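PDB 6SYN: peptidoglycan D,D-transpeptidase FtsI from Yersinia pestis, which probably cross-links the peptide stems of cell-wall peptidoglycan during division as a class B penicillin-binding protein, a target of beta-lactam antibiotics. Local coordinates for residues V307-L312 and T359-Y364; L312-P317 and W352-R357; A320-Y325 and G344-K349. All coordinates share one frame; numbering follows the deposited sequence.

In the fold
The three contacts lie in the transpeptidase domain, on the same side of the chain's centre, and are a worked example of nested chain closure. In sequence order come 307-312, 312-317, 320-325, 344-349, 352-357 and 359-364, so contact 3 sits inside the loop closed by contact 2, and contact 2 inside that closed by contact 1. Contacts 1 and 2 both use helices 306-314 and 354-360 with their adjoining turns, centres about 8 Å apart. Contact 3, centred about 14 Å from contact 1 and 13 Å from contact 2, adds helix 319-327. Phe360 of segment 359-364 packs against Trp352 of contact 2 and Val322, Tyr325 and Pro347 of contact 3; Tyr364 lines the ligand pocket.

Contact 1: residues V307-L312 and T359-Y364; sequences VGVSKL and TFSFGY. With CB9 ((2R,4S)-2-[(1R)-1-{[(2S)-2-carboxy-2-phenylacetyl]amino}-2-oxoethyl]-5,5-dimethyl-1,3-thiazolidine-4-carboxylic acid), chain D.
The ring of Phe362 has Thr359 CA over one face, off towards the rim, 3.7 Å above its plane, while Val309 CG2, Ser310 CB and Tyr364 CE2 line its edge. The Tyr364 ring in turn meets the bound ligand edge-on, through CB9 OAH near its plane. The contact lies beside the ligand pocket of a penicillin-binding transpeptidase domain. Helix 306-314 begins at Asn306, which together with Ser304 is consistent with the SxN motif; both are hydrogen-bonded to CB9. Here the helix packs against the turn that ends in Tyr364 of the pocket.

Val309 carries the packing. With chi1 at -67°, CG1 lies beside its own backbone N and CG2 takes the crowded place between N and the carbonyl carbon. From there CG2 reaches the Phe362 edge at CD2 (3.8 Å) and the backbone oxygen Ser361 O (3.3 Å). Ser361 answers with CB, 3.4 Å from Val309 O. Its hydroxyl is bonded to Ala358 O, three residues earlier, so the polar tip of this buried side chain is satisfied. Ser310 behaves likewise: OG donates to a lone pair of Val307 O (2.7 Å), which also accepts from Lys311 N, and it is further bonded to Tyr279. Val309 and Phe362 both also touch Lys255, the lysine of the probable SxxK motif. Beyond them Tyr364, also bonded to Lys444 N, donates through OH to carboxylate oxygen OAH of CB9, 2.6 Å away.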
# COMPACT_ATOMS: atom_id res chain seq x y z
N VAL A 307 26.32 -8.92 7.85
CA VAL A 307 27.66 -8.66 8.45
C VAL A 307 28.21 -7.36 7.87
O VAL A 307 28.65 -6.49 8.66
CB VAL A 307 28.64 -9.83 8.21
CG1 VAL A 307 30.08 -9.42 8.47
CG2 VAL A 307 28.29 -11.06 9.04
N GLY A 308 28.17 -7.25 6.53
CA GLY A 308 28.60 -6.08 5.74
C GLY A 308 28.06 -4.78 6.32
O GLY A 308 28.89 -3.92 6.67
N VAL A 309 26.73 -4.66 6.45
CA VAL A 309 26.04 -3.42 6.92
C VAL A 309 26.23 -3.26 8.43
O VAL A 309 26.27 -2.10 8.89
CB VAL A 309 24.54 -3.37 6.54
CG1 VAL A 309 24.35 -3.25 5.03
CG2 VAL A 309 23.75 -4.55 7.09
N SER A 310 26.31 -4.36 9.19
CA SER A 310 26.55 -4.33 10.66
C SER A 310 27.92 -3.70 10.92
O SER A 310 28.05 -2.91 11.87
CB SER A 310 26.45 -5.70 11.29
OG SER A 310 27.67 -6.40 11.15
N LYS A 311 28.92 -4.05 10.11
CA LYS A 311 30.29 -3.52 10.26
C LYS A 311 30.30 -2.03 9.90
O LYS A 311 31.07 -1.29 10.54
CB LYS A 311 31.30 -4.36 9.46
CG LYS A 311 31.73 -5.64 10.17
CD LYS A 311 32.58 -6.56 9.34
CE LYS A 311 33.06 -7.77 10.12
NZ LYS A 311 34.28 -8.36 9.53
N LEU A 312 29.45 -1.60 8.96
CA LEU A 312 29.36 -0.18 8.51
C LEU A 312 28.70 0.66 9.60
O LEU A 312 29.24 1.74 9.92
CB LEU A 312 28.59 -0.10 7.19
CG LEU A 312 29.25 -0.75 5.97
CD1 LEU A 312 28.39 -0.57 4.72
CD2 LEU A 312 30.65 -0.20 5.73
N THR A 359 21.39 -4.45 14.35
CA THR A 359 20.04 -4.86 13.89
C THR A 359 19.37 -3.68 13.16
O THR A 359 18.66 -3.95 12.17
CB THR A 359 19.19 -5.40 15.05
OG1 THR A 359 19.25 -4.46 16.12
CG2 THR A 359 19.68 -6.76 15.52
N PHE A 360 19.63 -2.44 13.59
CA PHE A 360 19.14 -1.19 12.94
C PHE A 360 19.73 -1.06 11.53
O PHE A 360 19.07 -0.43 10.68
CB PHE A 360 19.51 0.04 13.77
CG PHE A 360 18.59 1.22 13.58
CD1 PHE A 360 17.23 1.11 13.84
CD2 PHE A 360 19.08 2.46 13.19
CE1 PHE A 360 16.38 2.19 13.69
CE2 PHE A 360 18.23 3.55 13.05
CZ PHE A 360 16.88 3.41 13.30
N SER A 361 20.91 -1.63 11.28
CA SER A 361 21.60 -1.58 9.96
C SER A 361 20.98 -2.58 8.97
O SER A 361 21.27 -2.45 7.77
CB SER A 361 23.09 -1.79 10.09
OG SER A 361 23.42 -3.16 10.25
N PHE A 362 20.17 -3.54 9.43
CA PHE A 362 19.37 -4.42 8.53
C PHE A 362 17.90 -4.37 8.97
O PHE A 362 17.20 -5.40 8.88
CB PHE A 362 19.99 -5.81 8.40
CG PHE A 362 20.55 -6.46 9.64
CD1 PHE A 362 19.75 -7.23 10.47
CD2 PHE A 362 21.90 -6.35 9.94
CE1 PHE A 362 20.28 -7.86 11.59
CE2 PHE A 362 22.43 -6.98 11.06
CZ PHE A 362 21.62 -7.72 11.89
N GLY A 363 17.46 -3.19 9.43
CA GLY A 363 16.06 -2.74 9.44
C GLY A 363 15.22 -3.30 10.58
O GLY A 363 14.00 -3.30 10.43
N TYR A 364 15.83 -3.74 11.70
CA TYR A 364 15.10 -4.11 12.94
C TYR A 364 15.28 -2.99 13.98
O TYR A 364 16.38 -2.41 14.03
CB TYR A 364 15.56 -5.48 13.44
CG TYR A 364 15.24 -6.62 12.50
CD1 TYR A 364 13.92 -7.02 12.30
CD2 TYR A 364 16.23 -7.28 11.79
CE1 TYR A 364 13.61 -8.05 11.43
CE2 TYR A 364 15.93 -8.31 10.92
CZ TYR A 364 14.62 -8.70 10.74
OH TYR A 364 14.31 -9.73 9.89
C CB9 D . 17.23 -8.66 5.05
N CB9 D . 17.33 -10.94 6.11
O CB9 D . 16.03 -8.67 4.93
CA CB9 D . 18.08 -9.87 5.44
CB CB9 D . 18.91 -10.35 4.21
CAA CB9 D . 18.76 -12.82 1.55
CAB CB9 D . 16.99 -13.54 3.16
OAD CB9 D . 15.82 -11.56 0.81
OAE CB9 D . 16.97 -13.40 10.11
OAF CB9 D . 18.20 -10.42 8.11
OAG CB9 D . 17.06 -9.79 0.65
OAH CB9 D . 16.02 -11.59 9.54
CAJ CB9 D . 15.52 -15.87 5.72
CAK CB9 D . 16.88 -15.84 5.91
CAL CB9 D . 14.74 -14.86 6.24
CAM CB9 D . 17.47 -14.80 6.62
CAN CB9 D . 15.32 -13.81 6.94
NAP CB9 D . 18.28 -10.07 2.92
SAQ CB9 D . 19.12 -12.16 4.19
CAR CB9 D . 16.65 -10.78 1.23
CAS CB9 D . 16.72 -12.54 9.31
CAT CB9 D . 17.65 -11.24 7.37
CAU CB9 D . 16.70 -13.75 7.11
CAX CB9 D . 17.23 -11.05 2.63
CAY CB9 D . 17.38 -12.65 7.92
CAZ CB9 D . 17.96 -12.43 2.78

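Contact 2: residues L312-P317 and W352-R357; sequences LALAMP and WSDIER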
# COMPACT_ATOMS: atom_id res chain seq x y z
N LEU A 312 29.45 -1.60 8.96
CA LEU A 312 29.36 -0.18 8.51
C LEU A 312 28.70 0.66 9.60
O LEU A 312 29.24 1.74 9.92
CB LEU A 312 28.59 -0.10 7.19
CG LEU A 312 29.25 -0.75 5.97
CD1 LEU A 312 28.39 -0.57 4.72
CD2 LEU A 312 30.65 -0.20 5.73
N ALA A 313 27.57 0.19 10.14
CA ALA A 313 26.87 0.79 11.31
C ALA A 313 27.85 1.02 12.46
O ALA A 313 27.89 2.15 12.98
CB ALA A 313 25.74 -0.10 11.74
N LEU A 314 28.60 -0.02 12.85
CA LEU A 314 29.41 -0.04 14.11
C LEU A 314 30.75 0.69 13.92
O LEU A 314 31.42 0.92 14.94
CB LEU A 314 29.62 -1.50 14.56
CG LEU A 314 28.41 -2.15 15.24
CD1 LEU A 314 28.56 -3.66 15.30
CD2 LEU A 314 28.19 -1.59 16.63
N ALA A 315 31.12 1.07 12.69
CA ALA A 315 32.26 1.99 12.43
C ALA A 315 31.76 3.44 12.50
O ALA A 315 32.52 4.34 12.09
CB ALA A 315 32.91 1.68 11.10
N MET A 316 30.55 3.66 13.00
CA MET A 316 29.93 5.01 13.13
C MET A 316 29.17 5.12 14.44
O MET A 316 28.80 4.10 15.02
CB MET A 316 28.98 5.28 11.96
CG MET A 316 29.66 5.25 10.61
SD MET A 316 28.60 5.81 9.25
CE MET A 316 27.51 4.39 9.09
N PRO A 317 28.92 6.35 14.95
CA PRO A 317 28.04 6.56 16.10
C PRO A 317 26.61 6.12 15.78
O PRO A 317 26.18 6.29 14.64
CB PRO A 317 28.06 8.08 16.35
CG PRO A 317 29.24 8.60 15.56
CD PRO A 317 29.45 7.62 14.42
N TRP A 352 22.45 3.33 22.71
CA TRP A 352 22.22 2.05 21.99
C TRP A 352 23.26 1.01 22.42
O TRP A 352 24.43 1.39 22.60
CB TRP A 352 22.32 2.25 20.48
CG TRP A 352 21.25 3.09 19.86
CD1 TRP A 352 20.91 4.38 20.16
CD2 TRP A 352 20.41 2.71 18.76
NE1 TRP A 352 19.90 4.81 19.34
CE2 TRP A 352 19.58 3.81 18.47
CE3 TRP A 352 20.28 1.54 18.00
CZ2 TRP A 352 18.62 3.77 17.45
CZ3 TRP A 352 19.35 1.50 16.99
CH2 TRP A 352 18.53 2.60 16.72
N SER A 353 22.85 -0.26 22.54
CA SER A 353 23.75 -1.43 22.60
C SER A 353 24.30 -1.69 21.19
O SER A 353 23.70 -1.21 20.21
CB SER A 353 23.06 -2.65 23.15
OG SER A 353 21.96 -3.04 22.34
N ASP A 354 25.41 -2.42 21.11
CA ASP A 354 26.15 -2.70 19.85
C ASP A 354 25.30 -3.61 18.95
O ASP A 354 25.34 -3.42 17.72
CB ASP A 354 27.53 -3.27 20.18
CG ASP A 354 28.47 -2.23 20.77
OD1 ASP A 354 27.97 -1.18 21.26
OD2 ASP A 354 29.69 -2.47 20.74
N ILE A 355 24.55 -4.55 19.54
CA ILE A 355 23.61 -5.46 18.81
C ILE A 355 22.42 -4.65 18.28
O ILE A 355 21.92 -4.98 17.19
CB ILE A 355 23.15 -6.66 19.67
CG1 ILE A 355 22.23 -7.62 18.90
CG2 ILE A 355 22.49 -6.21 20.97
CD1 ILE A 355 22.77 -8.09 17.57
N GLU A 356 21.97 -3.62 19.01
CA GLU A 356 20.84 -2.76 18.59
C GLU A 356 21.26 -1.98 17.34
O GLU A 356 20.53 -2.04 16.33
CB GLU A 356 20.37 -1.88 19.74
CG GLU A 356 19.44 -2.61 20.69
CD GLU A 356 19.19 -1.96 22.04
OE1 GLU A 356 19.86 -0.95 22.35
OE2 GLU A 356 18.33 -2.47 22.78
N ARG A 357 22.43 -1.33 17.40
CA ARG A 357 23.07 -0.60 16.27
C ARG A 357 23.15 -1.51 15.03
O ARG A 357 22.75 -1.05 13.94
CB ARG A 357 24.46 -0.12 16.69
CG ARG A 357 24.42 1.00 17.72
CD ARG A 357 25.71 1.16 18.50
NE ARG A 357 26.74 1.77 17.69
CZ ARG A 357 28.00 1.95 18.07
NH1 ARG A 357 28.40 1.55 19.27
NH2 ARG A 357 28.87 2.52 17.25
O HOH W 1 25.95 2.63 15.13
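Arg357 sends its side chain from helix 354-360 across to the end of helix 306-314, and its torsions decide where the charge lands. CG stands anti to the carbonyl carbon, the chain runs nearly extended through chi2, then bends at CD (chi3 74°). The bend turns the guanidinium so that Leu314 CD2 lies over the centre of one face, 3.8 Å above the plane, the two side chains crossing obliquely. The edge is left for polar partners. NH2 donates to Met316 O (2.7 Å, N-H...O angle 145°), lying above that carbonyl's plane. NE gives its hydrogen to water 1 at 2.8 Å; the water also lies 2.9 Å from Ala313 O and so bridges the two segments. NH1 turns back to Asp354 OD1 in a weak salt bridge of 3.4 Å, which should help hold the group's rotation. Leu314 CD2 also rests on Asp354 O (3.6 Å), and Ala313 CB faces Arg357 O. The sulfur end of Met316 leads away, against helix 255-264 and the loop after it.

Just upstream, Ser353 N donates to Glu356 OE1 (3.1 Å, 169°), while Glu356 N returns a weak bond to Ser353 OG; Lys349 forms a salt bridge with the same carboxylate oxygen. The whole joins a capping box at the start of one helix to an arginine bonded to Met316 O just past the end of another, within the helical part of the transpeptidase domain.

Contact 3: residues A320-Y325 and G344-K349; sequences ALVDTY and GLYPKK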
# COMPACT_ATOMS: atom_id res chain seq x y z
N ALA A 320 24.11 8.32 13.61
CA ALA A 320 24.30 8.52 12.15
C ALA A 320 23.12 7.90 11.38
O ALA A 320 22.45 8.65 10.64
CB ALA A 320 25.62 7.94 11.70
N LEU A 321 22.88 6.59 11.53
CA LEU A 321 21.77 5.89 10.83
C LEU A 321 20.43 6.42 11.32
O LEU A 321 19.45 6.40 10.53
CB LEU A 321 21.87 4.37 11.05
CG LEU A 321 22.94 3.66 10.22
CD1 LEU A 321 23.05 2.20 10.64
CD2 LEU A 321 22.64 3.76 8.74
N VAL A 322 20.37 6.88 12.58
CA VAL A 322 19.15 7.50 13.17
C VAL A 322 18.89 8.83 12.46
O VAL A 322 17.72 9.12 12.19
CB VAL A 322 19.25 7.67 14.70
CG1 VAL A 322 18.04 8.38 15.28
CG2 VAL A 322 19.45 6.32 15.39
N ASP A 323 19.94 9.59 12.15
CA ASP A 323 19.82 10.87 11.39
C ASP A 323 19.41 10.59 9.94
O ASP A 323 18.52 11.30 9.44
CB ASP A 323 21.10 11.69 11.45
CG ASP A 323 20.84 13.16 11.21
OD1 ASP A 323 20.22 13.80 12.09
OD2 ASP A 323 21.22 13.66 10.12
N THR A 324 20.03 9.62 9.26
CA THR A 324 19.79 9.36 7.82
C THR A 324 18.37 8.80 7.61
O THR A 324 17.72 9.25 6.66
CB THR A 324 20.85 8.44 7.21
OG1 THR A 324 22.13 9.07 7.35
CG2 THR A 324 20.58 8.15 5.75
N TYR A 325 17.91 7.86 8.44
CA TYR A 325 16.56 7.26 8.30
C TYR A 325 15.51 8.36 8.54
O TYR A 325 14.51 8.38 7.79
CB TYR A 325 16.34 6.11 9.28
CG TYR A 325 17.16 4.86 9.07
CD1 TYR A 325 18.24 4.82 8.20
CD2 TYR A 325 16.89 3.72 9.80
CE1 TYR A 325 19.00 3.68 8.04
CE2 TYR A 325 17.64 2.57 9.66
CZ TYR A 325 18.70 2.54 8.78
OH TYR A 325 19.44 1.40 8.66
N GLY A 344 4.24 5.48 12.35
CA GLY A 344 5.02 4.32 12.82
C GLY A 344 5.77 4.61 14.11
O GLY A 344 5.56 5.69 14.70
N LEU A 345 6.62 3.66 14.54
CA LEU A 345 7.48 3.76 15.75
C LEU A 345 8.94 3.93 15.31
O LEU A 345 9.44 3.09 14.54
CB LEU A 345 7.33 2.50 16.61
CG LEU A 345 5.94 1.87 16.65
CD1 LEU A 345 5.99 0.52 17.34
CD2 LEU A 345 4.94 2.80 17.32
N TYR A 346 9.60 4.96 15.83
CA TYR A 346 10.99 5.34 15.48
C TYR A 346 11.76 5.72 16.74
O TYR A 346 11.31 6.59 17.48
CB TYR A 346 10.96 6.48 14.47
CG TYR A 346 12.31 6.76 13.88
CD1 TYR A 346 12.82 5.95 12.88
CD2 TYR A 346 13.11 7.77 14.38
CE1 TYR A 346 14.08 6.17 12.36
CE2 TYR A 346 14.37 8.01 13.87
CZ TYR A 346 14.86 7.21 12.85
OH TYR A 346 16.09 7.44 12.33
N PRO A 347 12.94 5.12 16.99
CA PRO A 347 13.66 5.32 18.25
C PRO A 347 14.16 6.75 18.51
O PRO A 347 14.68 7.37 17.61
CB PRO A 347 14.87 4.37 18.18
CG PRO A 347 15.04 4.09 16.70
CD PRO A 347 13.65 4.19 16.10
N LYS A 348 13.97 7.20 19.75
CA LYS A 348 14.48 8.48 20.30
C LYS A 348 15.36 8.18 21.53
O LYS A 348 15.55 9.09 22.35
CB LYS A 348 13.30 9.40 20.62
CG LYS A 348 12.32 9.61 19.46
CD LYS A 348 11.73 11.01 19.40
CE LYS A 348 10.41 11.08 18.66
NZ LYS A 348 9.75 12.40 18.82
N LYS A 349 15.87 6.95 21.64
CA LYS A 349 16.81 6.53 22.72
C LYS A 349 18.21 7.05 22.38
O LYS A 349 18.59 6.99 21.19
CB LYS A 349 16.82 5.01 22.91
CG LYS A 349 16.78 4.18 21.63
CD LYS A 349 17.46 2.83 21.74
CE LYS A 349 17.04 1.87 20.65
NZ LYS A 349 17.66 0.54 20.82
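One turn and a half of helix, 320-325, faces an irregular, mostly extended segment, 344-349, and the backbones stay well apart: the nearest CA atoms, those of Val322 and Pro347, are 7.8 Å from each other. The long side chain of Tyr346 does most of the spanning. With CG anti to its backbone N (chi1 -170°), it points its ring tip-first at the helix, and OH donates to Val322 O at 2.3 Å, modelled very short, which at this resolution should not be read as special strength. The donor lies in the carbonyl plane on a lone pair, with a C=O...O angle of 118°, and the oxygen in turn lies in the plane of the phenol ring. Val322 O is also bonded to Ser326 OG.

Two apolar groups flank the phenol. Val322 CG1, anti to its own backbone N, touches CE2 of Tyr346 at 3.9 Å, and Tyr325 CB lies at the ring edge, 3.8 Å from CE1. Over one face of the Tyr346 ring sits Pro347 CD, 3.6 Å above the plane and shifted to the rim. The Tyr325 ring itself leads off elsewhere, stacking with Phe360 and bonding through OH to Phe360 O. This is plain packing of a loop onto the helical part of the transpeptidase domain, away from the ligand. Tyr346 and Pro347 touch Phe360 as well, so the loop lies over the junction of helices 319-327 and 354-360, while Tyr325 and Leu321 pack onto helix 255-264.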